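Local atomic coordinates of glycosyl hydrolases family 2, sugar binding domain protein (Bacteroides uniformis str. 3978 T3 ii, PDB entry 6D1P), a protein that probably hydrolyses O-glycosyl bonds, acting as a beta-glucuronidase in a human gut bacterium. Residues A[472-486]-A[504-516]. Residues are numbered along the deposited sequence; the frame is centred on the assembly and turned at random.
Sequences KDIVDVYSPTIWAGW and ATTRFLHAEWGGD. With SCN (thiocyanate ion), chain I; GOL (glycerol), chain G.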
ATOM      1  N   LYS A 472     -16.210 -22.235  30.873  1.00 23.37           N
ATOM      2  CA  LYS A 472     -17.658 -22.259  30.602  1.00 31.36           C
ATOM      3  C   LYS A 472     -18.507 -22.064  31.865  1.00 28.04           C
ATOM      4  O   LYS A 472     -19.622 -21.542  31.780  1.00 28.06           O
ATOM      5  CB  LYS A 472     -18.043 -23.578  29.919  1.00 26.51           C
ATOM      6  CG  LYS A 472     -18.086 -24.772  30.898  1.00 28.56           C
ATOM      7  CD  LYS A 472     -18.066 -26.123  30.188  1.00 31.19           C
ATOM      8  CE  LYS A 472     -19.385 -26.436  29.511  1.00 35.34           C
ATOM      9  NZ  LYS A 472     -19.639 -27.905  29.466  1.00 40.22           N
ATOM     10  N   ASP A 473     -17.991 -22.450  33.038  1.00 28.47           N
ATOM     11  CA  ASP A 473     -18.717 -22.367  34.306  1.00 31.71           C
ATOM     12  C   ASP A 473     -18.793 -20.950  34.857  1.00 34.48           C
ATOM     13  O   ASP A 473     -19.536 -20.722  35.821  1.00 27.83           O
ATOM     14  CB  ASP A 473     -18.048 -23.257  35.362  1.00 30.22           C
ATOM     15  CG  ASP A 473     -16.555 -22.927  35.539  1.00 34.65           C
ATOM     16  OD1 ASP A 473     -15.796 -23.052  34.543  1.00 35.73           O
ATOM     17  OD2 ASP A 473     -16.137 -22.517  36.653  1.00 36.09           O
ATOM     18  N   ILE A 474     -18.036 -20.007  34.288  1.00 30.00           N
ATOM     19  CA  ILE A 474     -17.902 -18.688  34.897  1.00 28.32           C
ATOM     20  C   ILE A 474     -19.100 -17.811  34.573  1.00 26.55           C
ATOM     21  O   ILE A 474     -19.622 -17.119  35.450  1.00 32.61           O
ATOM     22  CB  ILE A 474     -16.583 -18.028  34.453  1.00 30.02           C
ATOM     23  CG1 ILE A 474     -15.392 -18.618  35.198  1.00 32.67           C
ATOM     24  CG2 ILE A 474     -16.622 -16.518  34.690  1.00 31.37           C
ATOM     25  CD1 ILE A 474     -14.043 -18.277  34.545  1.00 24.73           C
ATOM     26  N   VAL A 475     -19.556 -17.820  33.321  1.00 25.55           N
ATOM     27  CA  VAL A 475     -20.586 -16.891  32.850  1.00 28.30           C
ATOM     28  C   VAL A 475     -21.990 -17.415  33.115  1.00 29.33           C
ATOM     29  O   VAL A 475     -22.178 -18.563  33.545  1.00 25.04           O
ATOM     30  CB  VAL A 475     -20.437 -16.625  31.346  1.00 27.02           C
ATOM     31  CG1 VAL A 475     -19.096 -16.011  31.045  1.00 26.39           C
ATOM     32  CG2 VAL A 475     -20.620 -17.937  30.584  1.00 24.71           C
ATOM     33  N   ASP A 476     -22.997 -16.589  32.825  1.00 27.75           N
ATOM     34  CA  ASP A 476     -24.367 -17.061  32.987  1.00 24.73           C
ATOM     35  C   ASP A 476     -24.768 -18.020  31.868  1.00 29.29           C
ATOM     36  O   ASP A 476     -25.310 -19.094  32.137  1.00 28.65           O
ATOM     37  CB  ASP A 476     -25.313 -15.874  33.069  1.00 26.62           C
ATOM     38  CG  ASP A 476     -24.952 -14.943  34.197  1.00 32.44           C
ATOM     39  OD1 ASP A 476     -24.882 -15.429  35.353  1.00 38.86           O
ATOM     40  OD2 ASP A 476     -24.728 -13.741  33.933  1.00 29.50           O
ATOM     41  N   VAL A 477     -24.485 -17.673  30.607  1.00 30.76           N
ATOM     42  CA  VAL A 477     -24.926 -18.464  29.466  1.00 25.04           C
ATOM     43  C   VAL A 477     -23.725 -18.849  28.607  1.00 24.67           C
ATOM     44  O   VAL A 477     -22.839 -18.030  28.344  1.00 23.45           O
ATOM     45  CB  VAL A 477     -25.980 -17.706  28.635  1.00 25.87           C
ATOM     46  CG1 VAL A 477     -26.450 -18.571  27.492  1.00 24.20           C
ATOM     47  CG2 VAL A 477     -27.165 -17.299  29.514  1.00 24.71           C
ATOM     48  N   TYR A 478     -23.707 -20.096  28.148  1.00 24.19           N
ATOM     49  CA  TYR A 478     -22.543 -20.637  27.473  1.00 23.12           C
ATOM     50  C   TYR A 478     -22.922 -21.253  26.136  1.00 26.01           C
ATOM     51  O   TYR A 478     -23.954 -21.928  26.022  1.00 26.95           O
ATOM     52  CB  TYR A 478     -21.840 -21.697  28.320  1.00 24.16           C
ATOM     53  CG  TYR A 478     -20.641 -22.256  27.615  1.00 22.32           C
ATOM     54  CD1 TYR A 478     -19.487 -21.507  27.512  1.00 18.93           C
ATOM     55  CD2 TYR A 478     -20.672 -23.508  27.019  1.00 21.48           C
ATOM     56  CE1 TYR A 478     -18.379 -21.987  26.849  1.00 22.39           C
ATOM     57  CE2 TYR A 478     -19.563 -24.006  26.354  1.00 22.08           C
ATOM     58  CZ  TYR A 478     -18.416 -23.224  26.272  1.00 22.26           C
ATOM     59  OH  TYR A 478     -17.285 -23.666  25.622  1.00 23.74           O
ATOM     60  N   SER A 479     -22.070 -21.030  25.132  1.00 20.32           N
ATOM     61  CA  SER A 479     -22.179 -21.663  23.827  1.00 21.75           C
ATOM     62  C   SER A 479     -20.924 -22.477  23.563  1.00 22.94           C
ATOM     63  O   SER A 479     -19.815 -21.921  23.613  1.00 24.95           O
ATOM     64  CB  SER A 479     -22.357 -20.618  22.718  1.00 20.74           C
ATOM     65  OG  SER A 479     -22.394 -21.249  21.452  1.00 20.73           O
ATOM     66  N   PRO A 480     -21.021 -23.768  23.279  1.00 25.41           N
ATOM     67  CA  PRO A 480     -19.841 -24.488  22.775  1.00 21.48           C
ATOM     68  C   PRO A 480     -19.746 -24.318  21.275  1.00 21.87           C
ATOM     69  O   PRO A 480     -20.468 -23.484  20.725  1.00 24.94           O
ATOM     70  CB  PRO A 480     -20.117 -25.937  23.168  1.00 24.25           C
ATOM     71  CG  PRO A 480     -21.656 -26.023  23.086  1.00 24.76           C
ATOM     72  CD  PRO A 480     -22.170 -24.663  23.512  1.00 23.30           C
ATOM     73  N   THR A 481     -18.894 -25.083  20.597  1.00 20.83           N
ATOM     74  CA  THR A 481     -18.817 -25.034  19.145  1.00 22.31           C
ATOM     75  C   THR A 481     -19.512 -26.274  18.607  1.00 19.99           C
ATOM     76  O   THR A 481     -19.146 -27.388  18.967  1.00 21.93           O
ATOM     77  CB  THR A 481     -17.364 -24.927  18.645  1.00 21.14           C
ATOM     78  OG1 THR A 481     -17.327 -24.996  17.213  1.00 22.53           O
ATOM     79  CG2 THR A 481     -16.478 -26.026  19.201  1.00 22.91           C
ATOM     80  N   ILE A 482     -20.535 -26.079  17.768  1.00 24.94           N
ATOM     81  CA  ILE A 482     -21.328 -27.181  17.225  1.00 22.01           C
ATOM     82  C   ILE A 482     -21.729 -26.858  15.790  1.00 20.41           C
ATOM     83  O   ILE A 482     -22.610 -26.019  15.556  1.00 21.47           O
ATOM     84  CB  ILE A 482     -22.576 -27.492  18.071  1.00 22.09           C
ATOM     85  CG1 ILE A 482     -22.186 -27.997  19.459  1.00 23.19           C
ATOM     86  CG2 ILE A 482     -23.435 -28.528  17.360  1.00 18.35           C
ATOM     87  CD1 ILE A 482     -23.382 -28.139  20.417  1.00 22.92           C
ATOM     88  N   TRP A 483     -21.144 -27.576  14.837  1.00 21.86           N
ATOM     89  CA  TRP A 483     -21.308 -27.333  13.408  1.00 22.56           C
ATOM     90  C   TRP A 483     -21.612 -28.650  12.706  1.00 23.53           C
ATOM     91  O   TRP A 483     -20.894 -29.075  11.797  1.00 28.84           O
ATOM     92  CB  TRP A 483     -20.054 -26.705  12.787  1.00 27.21           C
ATOM     93  CG  TRP A 483     -19.783 -25.305  13.204  1.00 24.97           C
ATOM     94  CD1 TRP A 483     -19.234 -24.887  14.384  1.00 24.08           C
ATOM     95  CD2 TRP A 483     -20.038 -24.123  12.432  1.00 20.73           C
ATOM     96  NE1 TRP A 483     -19.138 -23.509  14.394  1.00 25.02           N
ATOM     97  CE2 TRP A 483     -19.620 -23.021  13.204  1.00 21.36           C
ATOM     98  CE3 TRP A 483     -20.589 -23.891  11.160  1.00 20.72           C
ATOM     99  CZ2 TRP A 483     -19.747 -21.707  12.754  1.00 21.46           C
ATOM    100  CZ3 TRP A 483     -20.715 -22.590  10.719  1.00 19.93           C
ATOM    101  CH2 TRP A 483     -20.285 -21.513  11.512  1.00 20.10           C
ATOM    102  N   ALA A 484     -22.688 -29.298  13.150  1.00 26.51           N
ATOM    103  CA  ALA A 484     -23.137 -30.554  12.569  1.00 24.08           C
ATOM    104  C   ALA A 484     -23.183 -30.455  11.060  1.00 20.65           C
ATOM    105  O   ALA A 484     -23.799 -29.545  10.510  1.00 22.60           O
ATOM    106  CB  ALA A 484     -24.529 -30.907  13.108  1.00 23.22           C
ATOM    107  N   GLY A 485     -22.539 -31.395  10.390  1.00 23.13           N
ATOM    108  CA  GLY A 485     -22.512 -31.379   8.946  1.00 24.06           C
ATOM    109  C   GLY A 485     -21.528 -30.411   8.320  1.00 27.47           C
ATOM    110  O   GLY A 485     -21.328 -30.466   7.096  1.00 25.73           O
ATOM    111  N   TRP A 486     -20.898 -29.524   9.098  1.00 25.59           N
ATOM    112  CA  TRP A 486     -19.955 -28.569   8.528  1.00 28.12           C
ATOM    113  C   TRP A 486     -18.537 -28.840   9.011  1.00 25.82           C
ATOM    114  O   TRP A 486     -17.724 -29.348   8.246  1.00 27.69           O
ATOM    115  CB  TRP A 486     -20.348 -27.113   8.788  1.00 26.08           C
ATOM    116  CG  TRP A 486     -19.500 -26.268   7.892  1.00 25.44           C
ATOM    117  CD1 TRP A 486     -18.446 -25.448   8.249  1.00 24.85           C
ATOM    118  CD2 TRP A 486     -19.560 -26.240   6.462  1.00 25.61           C
ATOM    119  NE1 TRP A 486     -17.880 -24.880   7.111  1.00 22.97           N
ATOM    120  CE2 TRP A 486     -18.546 -25.353   6.008  1.00 23.64           C
ATOM    121  CE3 TRP A 486     -20.385 -26.864   5.517  1.00 23.19           C
ATOM    122  CZ2 TRP A 486     -18.350 -25.075   4.657  1.00 25.87           C
ATOM    123  CZ3 TRP A 486     -20.183 -26.582   4.176  1.00 28.04           C
ATOM    124  CH2 TRP A 486     -19.167 -25.699   3.756  1.00 24.13           C
ATOM    125  N   ALA A 504     -24.507 -30.460  29.130  1.00 34.90           N
ATOM    126  CA  ALA A 504     -23.146 -30.245  29.624  1.00 34.74           C
ATOM    127  C   ALA A 504     -22.914 -28.871  30.244  1.00 32.67           C
ATOM    128  O   ALA A 504     -21.772 -28.544  30.584  1.00 34.23           O
ATOM    129  CB  ALA A 504     -22.129 -30.455  28.494  1.00 28.79           C
ATOM    130  N   THR A 505     -23.946 -28.054  30.392  1.00 31.31           N
ATOM    131  CA  THR A 505     -23.705 -26.708  30.894  1.00 33.07           C
ATOM    132  C   THR A 505     -24.985 -26.203  31.532  1.00 28.77           C
ATOM    133  O   THR A 505     -26.082 -26.602  31.141  1.00 33.62           O
ATOM    134  CB  THR A 505     -23.233 -25.757  29.770  1.00 37.67           C
ATOM    135  OG1 THR A 505     -22.876 -24.476  30.317  1.00 36.25           O
ATOM    136  CG2 THR A 505     -24.326 -25.563  28.720  1.00 28.58           C
ATOM    137  N   THR A 506     -24.831 -25.315  32.510  1.00 27.94           N
ATOM    138  CA  THR A 506     -25.984 -24.848  33.272  1.00 31.31           C
ATOM    139  C   THR A 506     -27.029 -24.224  32.356  1.00 33.22           C
ATOM    140  O   THR A 506     -28.197 -24.639  32.340  1.00 33.48           O
ATOM    141  CB  THR A 506     -25.529 -23.843  34.328  1.00 33.27           C
ATOM    142  OG1 THR A 506     -24.350 -24.336  34.960  1.00 34.11           O
ATOM    143  CG2 THR A 506     -26.619 -23.631  35.370  1.00 31.28           C
ATOM    144  N   ARG A 507     -26.622 -23.212  31.590  1.00 27.18           N
ATOM    145  CA  ARG A 507     -27.512 -22.489  30.688  1.00 28.31           C
ATOM    146  C   ARG A 507     -26.870 -22.473  29.315  1.00 29.98           C
ATOM    147  O   ARG A 507     -25.767 -21.931  29.147  1.00 28.18           O
ATOM    148  CB  ARG A 507     -27.773 -21.067  31.183  1.00 26.93           C
ATOM    149  CG  ARG A 507     -28.629 -21.025  32.407  1.00 29.98           C
ATOM    150  CD  ARG A 507     -28.633 -19.654  33.018  1.00 28.01           C
ATOM    151  NE  ARG A 507     -29.647 -19.551  34.064  1.00 28.72           N
ATOM    152  CZ  ARG A 507     -29.469 -19.930  35.331  1.00 37.01           C
ATOM    153  NH1 ARG A 507     -28.309 -20.448  35.725  1.00 34.31           N
ATOM    154  NH2 ARG A 507     -30.461 -19.792  36.210  1.00 34.56           N
ATOM    155  N   PHE A 508     -27.556 -23.072  28.344  1.00 25.05           N
ATOM    156  CA  PHE A 508     -27.004 -23.366  27.033  1.00 24.64           C
ATOM    157  C   PHE A 508     -27.635 -22.468  25.980  1.00 29.95           C
ATOM    158  O   PHE A 508     -28.834 -22.173  26.034  1.00 27.49           O
ATOM    159  CB  PHE A 508     -27.236 -24.832  26.681  1.00 26.13           C
ATOM    160  CG  PHE A 508     -26.863 -25.206  25.266  1.00 25.26           C
ATOM    161  CD1 PHE A 508     -27.769 -25.053  24.230  1.00 24.15           C
ATOM    162  CD2 PHE A 508     -25.623 -25.765  24.987  1.00 24.28           C
ATOM    163  CE1 PHE A 508     -27.444 -25.425  22.936  1.00 22.83           C
ATOM    164  CE2 PHE A 508     -25.291 -26.146  23.703  1.00 22.38           C
ATOM    165  CZ  PHE A 508     -26.206 -25.970  22.669  1.00 23.69           C
ATOM    166  N   LEU A 509     -26.826 -22.063  25.005  1.00 24.62           N
ATOM    167  CA  LEU A 509     -27.304 -21.286  23.875  1.00 22.94           C
ATOM    168  C   LEU A 509     -26.395 -21.621  22.711  1.00 24.85           C
ATOM    169  O   LEU A 509     -25.172 -21.539  22.854  1.00 25.06           O
ATOM    170  CB  LEU A 509     -27.271 -19.792  24.204  1.00 25.25           C
ATOM    171  CG  LEU A 509     -27.767 -18.800  23.158  1.00 31.52           C
ATOM    172  CD1 LEU A 509     -29.136 -19.217  22.619  1.00 29.89           C
ATOM    173  CD2 LEU A 509     -27.828 -17.407  23.774  1.00 26.78           C
ATOM    174  N   HIS A 510     -26.960 -22.042  21.585  1.00 21.35           N
ATOM    175  CA  HIS A 510     -26.117 -22.478  20.479  1.00 23.75           C
ATOM    176  C   HIS A 510     -25.774 -21.274  19.597  1.00 24.14           C
ATOM    177  O   HIS A 510     -26.565 -20.858  18.752  1.00 28.31           O
ATOM    178  CB  HIS A 510     -26.772 -23.595  19.683  1.00 16.90           C
ATOM    179  CG  HIS A 510     -25.901 -24.129  18.592  1.00 21.53           C
ATOM    180  ND1 HIS A 510     -26.143 -25.330  17.964  1.00 20.26           N
ATOM    181  CD2 HIS A 510     -24.788 -23.616  18.008  1.00 20.28           C
ATOM    182  CE1 HIS A 510     -25.219 -25.536  17.042  1.00 22.12           C
ATOM    183  NE2 HIS A 510     -24.389 -24.508  17.042  1.00 20.49           N
ATOM    184  N   ALA A 511     -24.583 -20.722  19.785  1.00 21.55           N
ATOM    185  CA  ALA A 511     -24.080 -19.636  18.946  1.00 24.22           C
ATOM    186  C   ALA A 511     -23.157 -20.220  17.885  1.00 19.92           C
ATOM    187  O   ALA A 511     -22.147 -20.854  18.224  1.00 20.84           O
ATOM    188  CB  ALA A 511     -23.340 -18.587  19.775  1.00 20.80           C
ATOM    189  N   GLU A 512     -23.538 -20.029  16.616  1.00 18.73           N
ATOM    190  CA  GLU A 512     -22.791 -20.331  15.395  1.00 22.18           C
ATOM    191  C   GLU A 512     -23.073 -21.750  14.927  1.00 20.11           C
ATOM    192  O   GLU A 512     -22.820 -22.711  15.655  1.00 21.75           O
ATOM    193  CB  GLU A 512     -21.272 -20.110  15.555  1.00 17.94           C
ATOM    194  CG  GLU A 512     -20.893 -18.686  15.903  1.00 19.70           C
ATOM    195  CD  GLU A 512     -19.388 -18.391  15.722  1.00 21.45           C
ATOM    196  OE1 GLU A 512     -18.726 -19.077  14.913  1.00 20.19           O
ATOM    197  OE2 GLU A 512     -18.869 -17.485  16.418  1.00 20.62           O
ATOM    198  N   TRP A 513     -23.605 -21.864  13.710  1.00 20.29           N
ATOM    199  CA  TRP A 513     -23.772 -23.098  12.954  1.00 18.20           C
ATOM    200  C   TRP A 513     -24.205 -22.711  11.551  1.00 19.22           C
ATOM    201  O   TRP A 513     -24.664 -21.591  11.316  1.00 21.44           O
ATOM    202  CB  TRP A 513     -24.810 -24.037  13.580  1.00 21.82           C
ATOM    203  CG  TRP A 513     -26.178 -23.453  13.649  1.00 18.14           C
ATOM    204  CD1 TRP A 513     -26.680 -22.660  14.640  1.00 21.06           C
ATOM    205  CD2 TRP A 513     -27.234 -23.620  12.695  1.00 22.84           C
ATOM    206  NE1 TRP A 513     -27.985 -22.316  14.361  1.00 20.18           N
ATOM    207  CE2 TRP A 513     -28.351 -22.907  13.179  1.00 21.06           C
ATOM    208  CE3 TRP A 513     -27.348 -24.317  11.487  1.00 21.60           C
ATOM    209  CZ2 TRP A 513     -29.562 -22.876  12.498  1.00 22.41           C
ATOM    210  CZ3 TRP A 513     -28.547 -24.273  10.809  1.00 21.76           C
ATOM    211  CH2 TRP A 513     -29.638 -23.558  11.312  1.00 23.24           C
ATOM    212  N   GLY A 514     -24.086 -23.660  10.633  1.00 19.82           N
ATOM    213  CA  GLY A 514     -24.422 -23.431   9.241  1.00 16.86           C
ATOM    214  C   GLY A 514     -23.313 -23.935   8.340  1.00 20.79           C
ATOM    215  O   GLY A 514     -22.830 -25.060   8.529  1.00 19.75           O
ATOM    216  N   GLY A 515     -22.864 -23.107   7.401  1.00 22.16           N
ATOM    217  CA  GLY A 515     -21.771 -23.483   6.528  1.00 18.81           C
ATOM    218  C   GLY A 515     -21.735 -22.625   5.282  1.00 24.99           C
ATOM    219  O   GLY A 515     -22.640 -21.828   5.013  1.00 23.72           O
ATOM    220  N   ASP A 516     -20.646 -22.791   4.523  1.00 20.42           N
ATOM    221  CA  ASP A 516     -20.399 -21.969   3.349  1.00 24.37           C
ATOM    222  C   ASP A 516     -21.205 -22.461   2.158  1.00 23.64           C
ATOM    223  O   ASP A 516     -21.403 -23.667   1.966  1.00 23.78           O
ATOM    224  CB  ASP A 516     -18.907 -21.973   2.968  1.00 20.66           C
ATOM    225  CG  ASP A 516     -18.018 -21.283   4.012  1.00 24.43           C
ATOM    226  OD1 ASP A 516     -17.703 -20.086   3.841  1.00 23.34           O
ATOM    227  OD2 ASP A 516     -17.636 -21.932   5.018  1.00 24.54           O
TER
HETATM  228  S   SCN I 907     -18.760 -29.790  15.001  1.00 37.49           S
HETATM  229  C   SCN I 907     -17.427 -28.850  15.693  1.00 36.87           C
HETATM  230  N   SCN I 907     -16.611 -28.055  16.017  1.00 35.72           N
HETATM  231  C1  GOL G 905     -14.478 -20.565  12.160  1.00 31.52           C
HETATM  232  O1  GOL G 905     -13.052 -20.728  12.030  1.00 30.55           O
HETATM  233  C2  GOL G 905     -15.045 -21.508  13.327  1.00 32.11           C
HETATM  234  O2  GOL G 905     -14.316 -21.458  14.520  1.00 20.95           O
HETATM  235  C3  GOL G 905     -16.556 -21.126  13.539  1.00 31.89           C
HETATM  236  O3  GOL G 905     -16.923 -21.522  14.856  1.00 24.95           O
HETATM  237  O   HOH W   1     -24.085 -22.230  31.287  1.00 26.13           O
HETATM  238  O   HOH W   2     -25.475 -20.274  34.769  1.00 33.19           O
HETATM  239  O   HOH W   3     -20.786 -23.257  17.616  1.00 15.01           O
HETATM  240  O   HOH W   4     -23.272 -26.577  10.969  1.00 18.97           O
HETATM  241  O   HOH W   5     -15.275 -23.122   6.115  1.00 24.58           O
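W486 lies flat on the 515-516 backbone: one face receives G515 CA, 3.7 Å from the centroid of the five-membered ring and 19° off its normal, a CH-pi contact, and D516 N nearer the rim. At the ring edge, water 5 accepts from W486 NE1 and donates to D516 OD2, which also forms a salt bridge with K597. G515, with no side chain, lets the indole come this close. The W483 benzo ring likewise takes W513 CA over one face, 3.8 Å from its centroid, while G515 N and E512 OE1 sit at its edge; its NE1 bonds weakly to glycerol O3 (3.0 Å). H510, with CG anti to the backbone N (chi1 -176°), brings NE2 edge-on to I482 O at 2.8 Å, a weak bond shared with E512 O; W513 CD1 rests on one face of the imidazole, and the strongest polar partner of H510 is E498, on helix 494-503. F508 meets P480 CD obliquely through CE2 (3.5 Å). Replacing W486 by an alanine is likely to uncover G515 CA and leave water 5 without its indole donor.

Strands 477-479 and 510-511 follow each other, with helix 494-503 between, in the beta-alpha-beta pattern of a TIM barrel. Y478 joins the two segments by a single parallel bridge: its N reaches R507 O (2.9 Å), and its O accepts L509 N (3.0 Å). Further on, S479 OG accepts A511 N at 2.8 Å, and water 3 links I482 N to A511 O. V477 and L509 pack together beside L422.

Polar side chains and water thus extend a pairing that backbone bonds begin. Beyond it, E512, salt-bridged to R362, and W483 lie beside glycerol, probably from the crystallisation liquor; E428 and R391 also bind glycerol, consistent with a substrate pocket in the barrel.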